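Local coordinates for conserved hypothetical protein (Deinococcus radiodurans, PDB 2A1V) that is of unknown function but belongs to the YjbR (DUF419) family, whose alpha/beta fold sets helices against an antiparallel sheet, at residues K37-L41 and E127-P131; R45-L49 and L108-Y112; R67-L71 and L103-L107; S60-D64 and S111-V115; E32-F36 and A48-T53. All coordinates share one frame; numbering follows the deposited sequence. Where two conformers were deposited one is given.

Interaction 1. Residues K37-L41 and E127-P131; sequences KVGYL and ELGLP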
# COMPACT_ATOMS: atom_id res chain seq x y z
N LYS A 37 7.20 1.59 -4.87
CA LYS A 37 6.92 1.18 -6.24
C LYS A 37 7.39 -0.26 -6.40
O LYS A 37 8.29 -0.72 -5.68
CB LYS A 37 7.61 2.13 -7.23
CG LYS A 37 7.04 3.56 -7.27
CD LYS A 37 7.81 4.50 -8.23
CE LYS A 37 7.05 5.79 -8.56
NZ LYS A 37 7.78 6.80 -9.44
N VAL A 38 6.74 -0.98 -7.31
CA VAL A 38 7.11 -2.34 -7.63
C VAL A 38 7.41 -2.46 -9.13
O VAL A 38 6.72 -1.87 -9.99
CB VAL A 38 5.99 -3.35 -7.20
CG1 VAL A 38 4.65 -2.99 -7.82
CG2 VAL A 38 6.32 -4.77 -7.56
N GLY A 39 8.45 -3.22 -9.43
CA GLY A 39 8.74 -3.62 -10.80
C GLY A 39 10.19 -3.55 -11.19
O GLY A 39 11.05 -3.69 -10.36
N TYR A 40 10.45 -3.40 -12.48
CA TYR A 40 11.84 -3.29 -12.97
C TYR A 40 12.35 -1.90 -12.59
O TYR A 40 11.58 -0.95 -12.34
CB TYR A 40 11.96 -3.49 -14.51
CG TYR A 40 11.27 -4.74 -15.11
CD1 TYR A 40 9.86 -4.76 -15.35
CD2 TYR A 40 12.02 -5.88 -15.46
CE1 TYR A 40 9.22 -5.87 -15.95
CE2 TYR A 40 11.40 -7.01 -16.03
CZ TYR A 40 9.99 -7.02 -16.27
OH TYR A 40 9.35 -8.15 -16.83
N LEU A 41 13.65 -1.77 -12.56
CA LEU A 41 14.25 -0.48 -12.39
C LEU A 41 13.84 0.45 -13.53
O LEU A 41 13.67 1.63 -13.30
CB LEU A 41 15.78 -0.60 -12.19
CG LEU A 41 16.23 -0.92 -10.75
CD1 LEU A 41 17.79 -0.80 -10.65
CD2 LEU A 41 15.57 0.01 -9.69
N GLU A 127 8.76 -13.29 -15.51
CA GLU A 127 10.16 -12.96 -15.76
C GLU A 127 10.79 -12.42 -14.51
O GLU A 127 11.79 -12.94 -13.96
CB GLU A 127 10.27 -11.90 -16.84
CG GLU A 127 11.64 -11.89 -17.49
CD GLU A 127 12.20 -10.54 -17.69
OE1 GLU A 127 11.43 -9.56 -17.62
OE2 GLU A 127 13.41 -10.49 -17.96
N LEU A 128 10.13 -11.40 -13.99
CA LEU A 128 10.63 -10.67 -12.86
C LEU A 128 10.47 -11.54 -11.62
O LEU A 128 11.28 -11.49 -10.68
CB LEU A 128 9.83 -9.37 -12.82
CG LEU A 128 10.24 -8.16 -12.04
CD1 LEU A 128 11.61 -7.69 -12.40
CD2 LEU A 128 9.19 -7.11 -12.24
N GLY A 129 9.43 -12.38 -11.61
CA GLY A 129 9.10 -13.18 -10.45
C GLY A 129 8.18 -12.47 -9.46
O GLY A 129 8.41 -12.53 -8.24
N LEU A 130 7.12 -11.84 -9.93
CA LEU A 130 6.12 -11.28 -9.03
C LEU A 130 5.12 -12.35 -8.64
O LEU A 130 4.59 -12.99 -9.53
CB LEU A 130 5.38 -10.12 -9.71
CG LEU A 130 6.27 -8.99 -10.19
CD1 LEU A 130 5.45 -7.92 -10.88
CD2 LEU A 130 7.11 -8.40 -9.03
N PRO A 131 4.85 -12.55 -7.32
CA PRO A 131 4.02 -13.69 -6.94
C PRO A 131 2.50 -13.48 -7.10
O PRO A 131 2.01 -12.35 -7.05
CB PRO A 131 4.39 -13.91 -5.51
CG PRO A 131 4.57 -12.50 -5.00
CD PRO A 131 5.28 -11.79 -6.13
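Y40 and L128 bring the two backbones closest, with their CA atoms 7.5 Å apart. The touching parts, 38-40 and 127-130, run in nearly opposite directions, 169° between them. The first leaves strand 33-38 and turns a corner at G39. The second ends helix 122-128 in a Schellman motif, with G129 at positive phi as the C-prime residue. G39 also has a positive phi, where a CB would press on the preceding carbonyl oxygen, so glycine suits the corner.

Y40 and L128 make the larger part of the contact. CD1 of L128 lies over one ring face in a CH-pi contact, 3.9 Å from the Y40 centroid and shifted toward the rim near CD2 and CE2 of Y40. With CG anti to the backbone N (chi1 -163°), L128 also brings its other methyl, CD2, to the corner, 3.8 Å from CA of G39. The phenol end of Y40 is held by a hydrogen bond from its OH to OE1 of E127, 2.6 Å long. The OH meets this oxygen nearly along the C-O axis, and the carboxylate comes in at the ring edge, its plane turned 34° from the ring. A smaller apolar contact joins CG2 of V38 to CD2 of L130 at 4.0 Å.

Inward, V38 and L130 both pack on Y112 of helix 101-119. H22 is bonded to both segments, through G39 and the carbonyl of L128. The contact joins the end of helix 122-128 to the end of strand 33-38, next to the outermost strand 23-26.

Interaction 2. Residues R45-L49 and L108-Y112; sequences RMYAL and LRGSY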
# COMPACT_ATOMS: atom_id res chain seq x y z
N ARG A 45 5.83 0.67 -10.69
CA ARG A 45 4.48 1.19 -10.49
C ARG A 45 4.18 1.39 -9.00
O ARG A 45 4.32 0.47 -8.21
CB ARG A 45 3.45 0.22 -11.09
CG ARG A 45 3.59 -0.10 -12.61
CD ARG A 45 3.09 1.04 -13.51
NE ARG A 45 4.16 1.97 -13.88
CZ ARG A 45 4.71 2.11 -15.09
NH1 ARG A 45 4.32 1.41 -16.15
NH2 ARG A 45 5.67 2.99 -15.23
N MET A 46 3.73 2.59 -8.63
CA MET A 46 3.41 2.91 -7.24
C MET A 46 2.26 2.09 -6.65
O MET A 46 1.24 1.86 -7.30
CB MET A 46 3.15 4.42 -7.06
CG MET A 46 2.03 4.97 -7.85
SD MET A 46 1.97 6.80 -8.03
CE MET A 46 1.95 7.28 -6.35
N TYR A 47 2.45 1.64 -5.41
CA TYR A 47 1.41 0.90 -4.72
C TYR A 47 1.12 1.42 -3.31
O TYR A 47 0.16 0.95 -2.70
CB TYR A 47 1.75 -0.61 -4.70
CG TYR A 47 2.90 -1.01 -3.81
CD1 TYR A 47 2.71 -1.27 -2.45
CD2 TYR A 47 4.21 -1.12 -4.33
CE1 TYR A 47 3.78 -1.62 -1.64
CE2 TYR A 47 5.27 -1.46 -3.52
CZ TYR A 47 5.05 -1.73 -2.18
OH TYR A 47 6.11 -2.09 -1.36
N ALA A 48 1.97 2.28 -2.75
CA ALA A 48 1.69 2.91 -1.46
C ALA A 48 2.45 4.23 -1.36
O ALA A 48 3.53 4.36 -1.94
CB ALA A 48 2.07 2.03 -0.36
N LEU A 49 1.89 5.21 -0.66
CA LEU A 49 2.57 6.48 -0.46
C LEU A 49 2.23 7.03 0.93
O LEU A 49 1.09 6.86 1.44
CB LEU A 49 2.11 7.55 -1.47
CG LEU A 49 1.94 7.40 -2.96
CD1 LEU A 49 0.80 6.41 -3.32
CD2 LEU A 49 1.65 8.84 -3.46
N LEU A 108 -2.21 -3.14 2.71
CA LEU A 108 -0.93 -2.74 2.14
C LEU A 108 -0.38 -3.82 1.21
O LEU A 108 -0.01 -3.55 0.09
CB LEU A 108 0.02 -2.38 3.26
CG LEU A 108 1.45 -2.02 2.88
CD1 LEU A 108 1.56 -0.92 1.82
CD2 LEU A 108 2.18 -1.66 4.13
N ARG A 109 -0.45 -5.06 1.66
CA ARG A 109 -0.11 -6.22 0.81
C ARG A 109 -1.06 -6.35 -0.35
O ARG A 109 -0.63 -6.65 -1.45
CB ARG A 109 -0.11 -7.52 1.62
CG ARG A 109 1.02 -7.54 2.59
CD ARG A 109 0.96 -8.73 3.56
NE ARG A 109 2.35 -9.15 3.76
CZ ARG A 109 2.79 -10.40 3.65
NH1 ARG A 109 1.92 -11.40 3.43
NH2 ARG A 109 4.11 -10.62 3.78
N GLY A 110 -2.34 -6.07 -0.11
CA GLY A 110 -3.32 -6.12 -1.19
C GLY A 110 -3.07 -5.11 -2.31
O GLY A 110 -3.31 -5.41 -3.52
N SER A 111 -2.63 -3.91 -1.93
CA SER A 111 -2.39 -2.82 -2.88
C SER A 111 -1.22 -3.22 -3.82
O SER A 111 -1.33 -3.15 -5.03
CB SER A 111 -2.07 -1.51 -2.13
OG SER A 111 -1.79 -0.45 -3.04
N TYR A 112 -0.13 -3.70 -3.22
CA TYR A 112 1.00 -4.35 -3.93
C TYR A 112 0.54 -5.42 -4.92
O TYR A 112 0.93 -5.38 -6.08
CB TYR A 112 2.01 -4.95 -2.92
CG TYR A 112 3.11 -5.80 -3.51
CD1 TYR A 112 2.90 -7.13 -3.78
CD2 TYR A 112 4.35 -5.24 -3.87
CE1 TYR A 112 3.87 -7.90 -4.38
CE2 TYR A 112 5.35 -6.00 -4.44
CZ TYR A 112 5.10 -7.34 -4.70
OH TYR A 112 6.07 -8.13 -5.26
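A classic beta bulge in strand 43-51 meets helix 101-119 here, with Y47 lying against Y112 and S111. Y47 and A48 both face F36 of the neighbouring strand. The strand and helix segments run almost antiparallel, at 168°, and their axes approach to 7.5 Å. CA of Y47 and CA of Y112 are 5.3 Å apart. The ring of Y47 touches the helix backbone, with CG of Y47 3.8 Å from CA of Y112.

The two tyrosines form a T-shaped (edge-to-face) pair. The ring planes stand at 89°, and the CD2 edge of Y112 points at the face of Y47, 3.9 Å from CE2 of Y47. CB of Y112 lies over the same ring, 4.1 Å from its centroid, as a CH-pi contact. Y47 reaches this place with CG set between its backbone N and carbonyl carbon (chi1 71°), which lays the ring against N, CA and CB of Y112.

This is the core of the alpha/beta fold, where helix 101-119 lies against the middle strands of the antiparallel sheet. L108 adds its CD1 methyl, which sits at the edge of the Y47 ring and 3.7 Å from CB of A48. S111 OG donates to the carbonyl O of Y47; the modelled distance of 2.4 Å is very short, and its exact value is doubtful. The hydroxyls of both tyrosines lead away from the pair to partners near the chain start: Y47 OH bonds to OG of S23, and Y112 OH to the carbonyl O of P21. C17 of helix 10-17 packs on both Y47 and L108.

Interaction 3. Residues R67-L71 and L103-L107; sequences RGEEL and LLGEL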
# COMPACT_ATOMS: atom_id res chain seq x y z
N ARG A 67 -14.51 -2.56 -2.67
CA ARG A 67 -13.98 -2.71 -1.34
C ARG A 67 -13.62 -1.35 -0.71
O ARG A 67 -13.81 -1.17 0.46
CB ARG A 67 -12.78 -3.64 -1.31
CG ARG A 67 -12.21 -3.68 0.08
CD ARG A 67 -11.35 -4.83 0.31
NE ARG A 67 -11.15 -5.08 1.74
CZ ARG A 67 -10.13 -5.78 2.21
NH1 ARG A 67 -9.21 -6.27 1.37
NH2 ARG A 67 -10.01 -5.97 3.50
N GLY A 68 -13.10 -0.43 -1.51
CA GLY A 68 -12.85 0.95 -1.06
C GLY A 68 -14.12 1.63 -0.56
O GLY A 68 -14.13 2.29 0.48
N GLU A 69 -15.21 1.45 -1.31
CA GLU A 69 -16.52 1.94 -0.86
C GLU A 69 -16.91 1.32 0.51
O GLU A 69 -17.24 2.04 1.43
CB GLU A 69 -17.57 1.73 -1.97
CG GLU A 69 -19.03 2.02 -1.63
CD GLU A 69 -19.31 3.48 -1.26
OE1 GLU A 69 -18.72 4.39 -1.91
OE2 GLU A 69 -20.14 3.70 -0.33
N GLU A 70 -16.80 -0.01 0.67
CA GLU A 70 -17.05 -0.64 1.97
C GLU A 70 -16.15 -0.05 3.07
O GLU A 70 -16.63 0.33 4.13
CB GLU A 70 -16.84 -2.16 1.98
CG GLU A 70 -17.15 -2.89 0.70
CD GLU A 70 -17.06 -4.41 0.83
OE1 GLU A 70 -17.95 -5.01 1.45
OE2 GLU A 70 -16.09 -5.01 0.30
N LEU A 71 -14.84 -0.01 2.82
CA LEU A 71 -13.90 0.48 3.81
C LEU A 71 -14.27 1.90 4.22
O LEU A 71 -14.21 2.22 5.38
CB LEU A 71 -12.48 0.48 3.25
CG LEU A 71 -11.88 -0.90 3.06
CD1 LEU A 71 -10.53 -0.83 2.34
CD2 LEU A 71 -11.72 -1.56 4.39
N LEU A 103 -5.84 -5.50 9.54
CA LEU A 103 -6.50 -5.04 8.33
C LEU A 103 -5.58 -4.13 7.49
O LEU A 103 -5.46 -4.33 6.28
CB LEU A 103 -7.81 -4.32 8.67
CG LEU A 103 -8.51 -3.66 7.49
CD1 LEU A 103 -8.86 -4.67 6.39
CD2 LEU A 103 -9.82 -2.95 7.99
N LEU A 104 -4.96 -3.16 8.14
CA LEU A 104 -4.01 -2.23 7.48
C LEU A 104 -2.88 -2.94 6.75
O LEU A 104 -2.55 -2.58 5.65
CB LEU A 104 -3.42 -1.25 8.49
CG LEU A 104 -4.39 -0.22 9.12
CD1 LEU A 104 -3.71 0.55 10.22
CD2 LEU A 104 -4.94 0.74 8.12
N GLY A 105 -2.29 -3.95 7.41
CA GLY A 105 -1.22 -4.79 6.86
C GLY A 105 -1.64 -5.50 5.57
O GLY A 105 -0.94 -5.45 4.53
N GLU A 106 -2.79 -6.15 5.66
CA GLU A 106 -3.43 -6.80 4.54
C GLU A 106 -3.81 -5.84 3.40
O GLU A 106 -3.78 -6.24 2.21
CB GLU A 106 -4.68 -7.47 5.05
CG GLU A 106 -5.44 -8.32 4.04
CD GLU A 106 -6.83 -7.78 3.65
OE1 GLU A 106 -7.70 -7.59 4.57
OE2 GLU A 106 -7.06 -7.62 2.41
N LEU A 107 -4.22 -4.61 3.74
CA LEU A 107 -4.57 -3.65 2.68
C LEU A 107 -3.31 -3.25 1.97
O LEU A 107 -3.32 -3.12 0.74
CB LEU A 107 -5.29 -2.43 3.18
CG LEU A 107 -6.69 -2.72 3.71
CD1 LEU A 107 -7.23 -1.41 4.39
CD2 LEU A 107 -7.56 -3.23 2.62
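R67 and L71 on helix 65-74 face L103, E106 and L107 on helix 101-119; the two segments run antiparallel at 159°, with axes a wide 14.0 Å apart. This is an antiparallel helix pair of the alpha/beta fold, bridged by long side chains with the backbones well separated.

R67 spans the gap with an extended chain, its CG anti to the backbone N (chi1 176°). Its guanidinium grips the E106 carboxylate end-on, with one nitrogen to each oxygen. NH1 donates to OE2 of E106 over 2.7 Å, on the syn lone pair, and NH2 donates to OE1 over 3.0 Å. Both bonds are nearly straight, and the two flat groups are almost coplanar, 13° apart. This two-point salt bridge fixes the rotation of the guanidinium.

CD2 of L107 covers one guanidinium face near its centre, 3.6 Å from CZ of R67. Next to the salt bridge the leucines form an apolar patch. L71 and L107 reach toward each other tip to tip, with CD1 of L71 3.8 Å from CD2 of L107. On the L103 side, CD1 of L103 approaches NH2 of R67 obliquely, at 3.4 Å.

Interaction 4. Residues S60-D64 and S111-V115; sequences SLKVD and SYLLV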
# COMPACT_ATOMS: atom_id res chain seq x y z
N SER A 60 -1.71 6.18 1.78
CA SER A 60 -2.47 6.02 0.55
C SER A 60 -2.11 4.68 -0.11
O SER A 60 -0.96 4.36 -0.27
CB SER A 60 -2.22 7.19 -0.41
OG SER A 60 -2.81 8.41 0.07
N LEU A 61 -3.14 3.98 -0.55
CA LEU A 61 -2.99 2.66 -1.12
C LEU A 61 -4.14 2.36 -2.10
O LEU A 61 -5.15 3.04 -2.11
CB LEU A 61 -2.89 1.60 0.00
CG LEU A 61 -3.99 1.47 1.07
CD1 LEU A 61 -5.19 0.72 0.56
CD2 LEU A 61 -3.45 0.77 2.32
N LYS A 62 -3.93 1.34 -2.93
CA LYS A 62 -4.88 0.95 -3.98
C LYS A 62 -5.76 -0.15 -3.49
O LYS A 62 -5.29 -1.07 -2.78
CB LYS A 62 -4.19 0.46 -5.27
CG LYS A 62 -3.18 1.43 -5.85
CD LYS A 62 -3.03 1.35 -7.39
CE LYS A 62 -4.24 1.81 -8.18
NZ LYS A 62 -3.89 1.91 -9.63
N VAL A 63 -7.02 -0.07 -3.89
CA VAL A 63 -8.07 -0.99 -3.43
C VAL A 63 -9.04 -1.24 -4.56
O VAL A 63 -9.22 -0.38 -5.39
CB VAL A 63 -8.93 -0.44 -2.25
CG1 VAL A 63 -8.16 -0.35 -0.96
CG2 VAL A 63 -9.54 0.92 -2.60
N ASP A 64 -9.64 -2.42 -4.61
CA ASP A 64 -10.73 -2.67 -5.55
C ASP A 64 -11.87 -1.64 -5.24
O ASP A 64 -12.14 -1.41 -4.11
CB ASP A 64 -11.21 -4.10 -5.34
CG ASP A 64 -12.57 -4.34 -5.91
OD1 ASP A 64 -12.70 -4.45 -7.14
OD2 ASP A 64 -13.52 -4.44 -5.11
N SER A 111 -2.63 -3.91 -1.93
CA SER A 111 -2.39 -2.82 -2.88
C SER A 111 -1.22 -3.22 -3.82
O SER A 111 -1.33 -3.15 -5.03
CB SER A 111 -2.07 -1.51 -2.13
OG SER A 111 -1.79 -0.45 -3.04
N TYR A 112 -0.13 -3.70 -3.22
CA TYR A 112 1.00 -4.35 -3.93
C TYR A 112 0.54 -5.42 -4.92
O TYR A 112 0.93 -5.38 -6.08
CB TYR A 112 2.01 -4.95 -2.92
CG TYR A 112 3.11 -5.80 -3.51
CD1 TYR A 112 2.90 -7.13 -3.78
CD2 TYR A 112 4.35 -5.24 -3.87
CE1 TYR A 112 3.87 -7.90 -4.38
CE2 TYR A 112 5.35 -6.00 -4.44
CZ TYR A 112 5.10 -7.34 -4.70
OH TYR A 112 6.07 -8.13 -5.26
N LEU A 113 -0.26 -6.38 -4.45
CA LEU A 113 -0.76 -7.46 -5.35
C LEU A 113 -1.58 -6.96 -6.52
O LEU A 113 -1.42 -7.40 -7.68
CB LEU A 113 -1.55 -8.50 -4.58
CG LEU A 113 -0.66 -9.44 -3.79
CD1 LEU A 113 -1.52 -10.22 -2.71
CD2 LEU A 113 0.08 -10.41 -4.73
N LEU A 114 -2.46 -6.01 -6.21
CA LEU A 114 -3.33 -5.45 -7.23
C LEU A 114 -2.48 -4.80 -8.28
O LEU A 114 -2.70 -4.94 -9.47
CB LEU A 114 -4.28 -4.45 -6.55
CG LEU A 114 -5.29 -3.57 -7.23
CD1 LEU A 114 -6.36 -3.15 -6.15
CD2 LEU A 114 -4.62 -2.36 -7.84
N VAL A 115 -1.50 -4.03 -7.84
CA VAL A 115 -0.61 -3.38 -8.79
C VAL A 115 0.16 -4.36 -9.68
O VAL A 115 0.26 -4.16 -10.87
CB VAL A 115 0.31 -2.32 -8.13
CG1 VAL A 115 1.32 -1.81 -9.11
CG2 VAL A 115 -0.51 -1.17 -7.55
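K62 lies across S111, L114 and V115 at the end of strand 58-62, beside helix 101-119. This is a strand-on-helix packing contact of the alpha/beta fold, with the segment axes 7.8 Å apart and crossing at 45°. CA of K62 and CA of S111 come within 4.7 Å.

The backbone N of K62 donates to OG of S111, 2.8 Å away with an N-H...O angle of 163°. The S111 side chain can take this bond because its OG stands anti to the backbone N of S111 (chi1 178°), on the side toward the strand. The same oxygen donates to the carbonyl of Y47, so one hydroxyl links two neighbouring strands to the helix.

The aliphatic part of K62 lies across L114 and V115, at about a right angle to both; the chain bends at chi3 and its end leads away. CD2 of L114 touches CB of K62 at 3.8 Å. CG2 of V115 meets CD of K62 at 3.6 Å. L114 splits its two methyls between partners: while CD2 serves the lysine, CD1 rests on the backbone past the strand end, 3.7 Å from both C of V63 and N of D64.

Interaction 5. Residues E32-F36 and A48-T53; sequences ETLVF and ALTDIT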
# COMPACT_ATOMS: atom_id res chain seq x y z
N GLU A 32 8.19 15.48 1.33
CA GLU A 32 8.57 14.29 2.05
C GLU A 32 7.65 13.11 1.77
O GLU A 32 7.50 12.23 2.61
CB GLU A 32 8.66 14.55 3.57
CG GLU A 32 9.07 15.98 4.04
CD GLU A 32 10.36 16.55 3.42
OE1 GLU A 32 11.04 15.89 2.61
OE2 GLU A 32 10.66 17.73 3.71
N THR A 33 6.99 13.10 0.61
CA THR A 33 6.20 11.93 0.21
C THR A 33 7.09 10.71 -0.22
O THR A 33 7.71 10.65 -1.29
CB THR A 33 5.15 12.31 -0.86
OG1 THR A 33 4.36 13.43 -0.39
CG2 THR A 33 4.19 11.09 -1.12
N LEU A 34 7.17 9.75 0.68
CA LEU A 34 7.73 8.44 0.42
C LEU A 34 6.77 7.59 -0.44
O LEU A 34 5.59 7.41 -0.13
CB LEU A 34 7.99 7.74 1.75
CG LEU A 34 8.68 6.38 1.72
CD1 LEU A 34 10.12 6.38 1.06
CD2 LEU A 34 8.74 5.87 3.15
N VAL A 35 7.32 7.08 -1.54
CA VAL A 35 6.58 6.29 -2.52
C VAL A 35 7.21 4.90 -2.66
O VAL A 35 8.41 4.75 -2.85
CB VAL A 35 6.53 7.01 -3.87
CG1 VAL A 35 5.62 6.27 -4.85
CG2 VAL A 35 6.03 8.46 -3.72
N PHE A 36 6.38 3.89 -2.48
CA PHE A 36 6.76 2.50 -2.70
C PHE A 36 6.26 2.09 -4.07
O PHE A 36 5.07 2.24 -4.40
CB PHE A 36 6.20 1.57 -1.63
CG PHE A 36 6.59 1.94 -0.24
CD1 PHE A 36 5.83 2.84 0.50
CD2 PHE A 36 7.72 1.37 0.34
CE1 PHE A 36 6.19 3.20 1.80
CE2 PHE A 36 8.08 1.68 1.65
CZ PHE A 36 7.33 2.60 2.38
N ALA A 48 1.97 2.28 -2.75
CA ALA A 48 1.69 2.91 -1.46
C ALA A 48 2.45 4.23 -1.36
O ALA A 48 3.53 4.36 -1.94
CB ALA A 48 2.07 2.03 -0.36
N LEU A 49 1.89 5.21 -0.66
CA LEU A 49 2.57 6.48 -0.46
C LEU A 49 2.23 7.03 0.93
O LEU A 49 1.09 6.86 1.44
CB LEU A 49 2.11 7.55 -1.47
CG LEU A 49 1.94 7.40 -2.96
CD1 LEU A 49 0.80 6.41 -3.32
CD2 LEU A 49 1.65 8.84 -3.46
N THR A 50 3.17 7.75 1.53
CA THR A 50 2.87 8.48 2.77
C THR A 50 3.78 9.69 2.91
O THR A 50 4.92 9.64 2.47
CB THR A 50 2.99 7.57 4.05
OG1 THR A 50 2.37 8.20 5.21
CG2 THR A 50 4.44 7.23 4.31
N ASP A 51 3.28 10.75 3.54
CA ASP A 51 4.05 11.97 3.78
C ASP A 51 4.62 11.84 5.18
O ASP A 51 3.90 11.88 6.21
CB ASP A 51 3.17 13.20 3.60
CG ASP A 51 3.89 14.50 3.90
OD1 ASP A 51 5.09 14.51 4.31
OD2 ASP A 51 3.21 15.54 3.73
N ILE A 52 5.94 11.63 5.21
CA ILE A 52 6.65 11.24 6.44
C ILE A 52 6.81 12.35 7.45
O ILE A 52 7.18 12.08 8.58
CB ILE A 52 8.01 10.56 6.16
CG1 ILE A 52 9.10 11.52 5.67
CG2 ILE A 52 7.84 9.38 5.21
CD1 ILE A 52 10.55 10.93 5.87
N THR A 53 6.52 13.60 7.07
CA THR A 53 6.52 14.68 8.05
C THR A 53 5.19 14.87 8.84
O THR A 53 5.12 15.75 9.72
CB THR A 53 6.94 16.06 7.44
OG1 THR A 53 7.19 16.99 8.50
CG2 THR A 53 5.87 16.62 6.57
O HOH W 1 5.96 16.87 3.03
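L34 and T50 form a hydrogen-bonded pair at the tight middle of this contact. N of L34 donates to O of T50 over 2.9 Å. In return N of T50 donates to O of L34. At the inner end N of F36 bonds to O of A48 at 2.9 Å, and CD1 of F36 touches CB of A48. On this face L34, F36 and T50 pack against helix 10-17. V35 and L49, a non-hydrogen-bonded pair, lie on the other face, with CG2 of V35 4.3 Å from CG of L49.

Strands 33-38 and 43-51 are the two arms of an antiparallel beta hairpin in the sheet. Their segments run at 167°, with axes 4.5 Å apart.

T33 and D51 close the ladder as a non-hydrogen-bonded pair; beyond them the chain turns toward solvent. N of I52 still bonds to O of E32, almost straight at 173°, but over 3.1 Å. I52 extends the apolar face, its CG2 3.8 Å from CB of L34. In D51, CG anti to the backbone N (chi1 177°) brings OD1 to N of T53, which donates to it in an Asx turn. A water bridges the ends: it donates to OD1 of D51 at 2.8 Å and accepts from N of E32. The exposed E32 turns its carboxylate away. Its CG crosses T53 obliquely, 4.0 Å from CB of T53, while its CB packs on CG1 of I52.

Overall arrangement
From the N terminus, interaction 5 comes first. It closes the short loop of the hairpin between strands 33-38 and 43-51. Interaction 1 starts on the first of these strands and closes the longest loop, at the end of helix 122-128, so it crosses interaction 5. Interactions 2, 3 and 4 all nest inside interaction 1 and share helix 101-119. Interactions 2 and 4 end on the same helix turn, where S111 and Y112 belong to both. Interaction 3 is nested inside each of them and joins helix 65-74 to the earlier part of helix 101-119. Interactions 1 and 3 lie on opposite sides of the chain's centre, about 23 Å apart between centres.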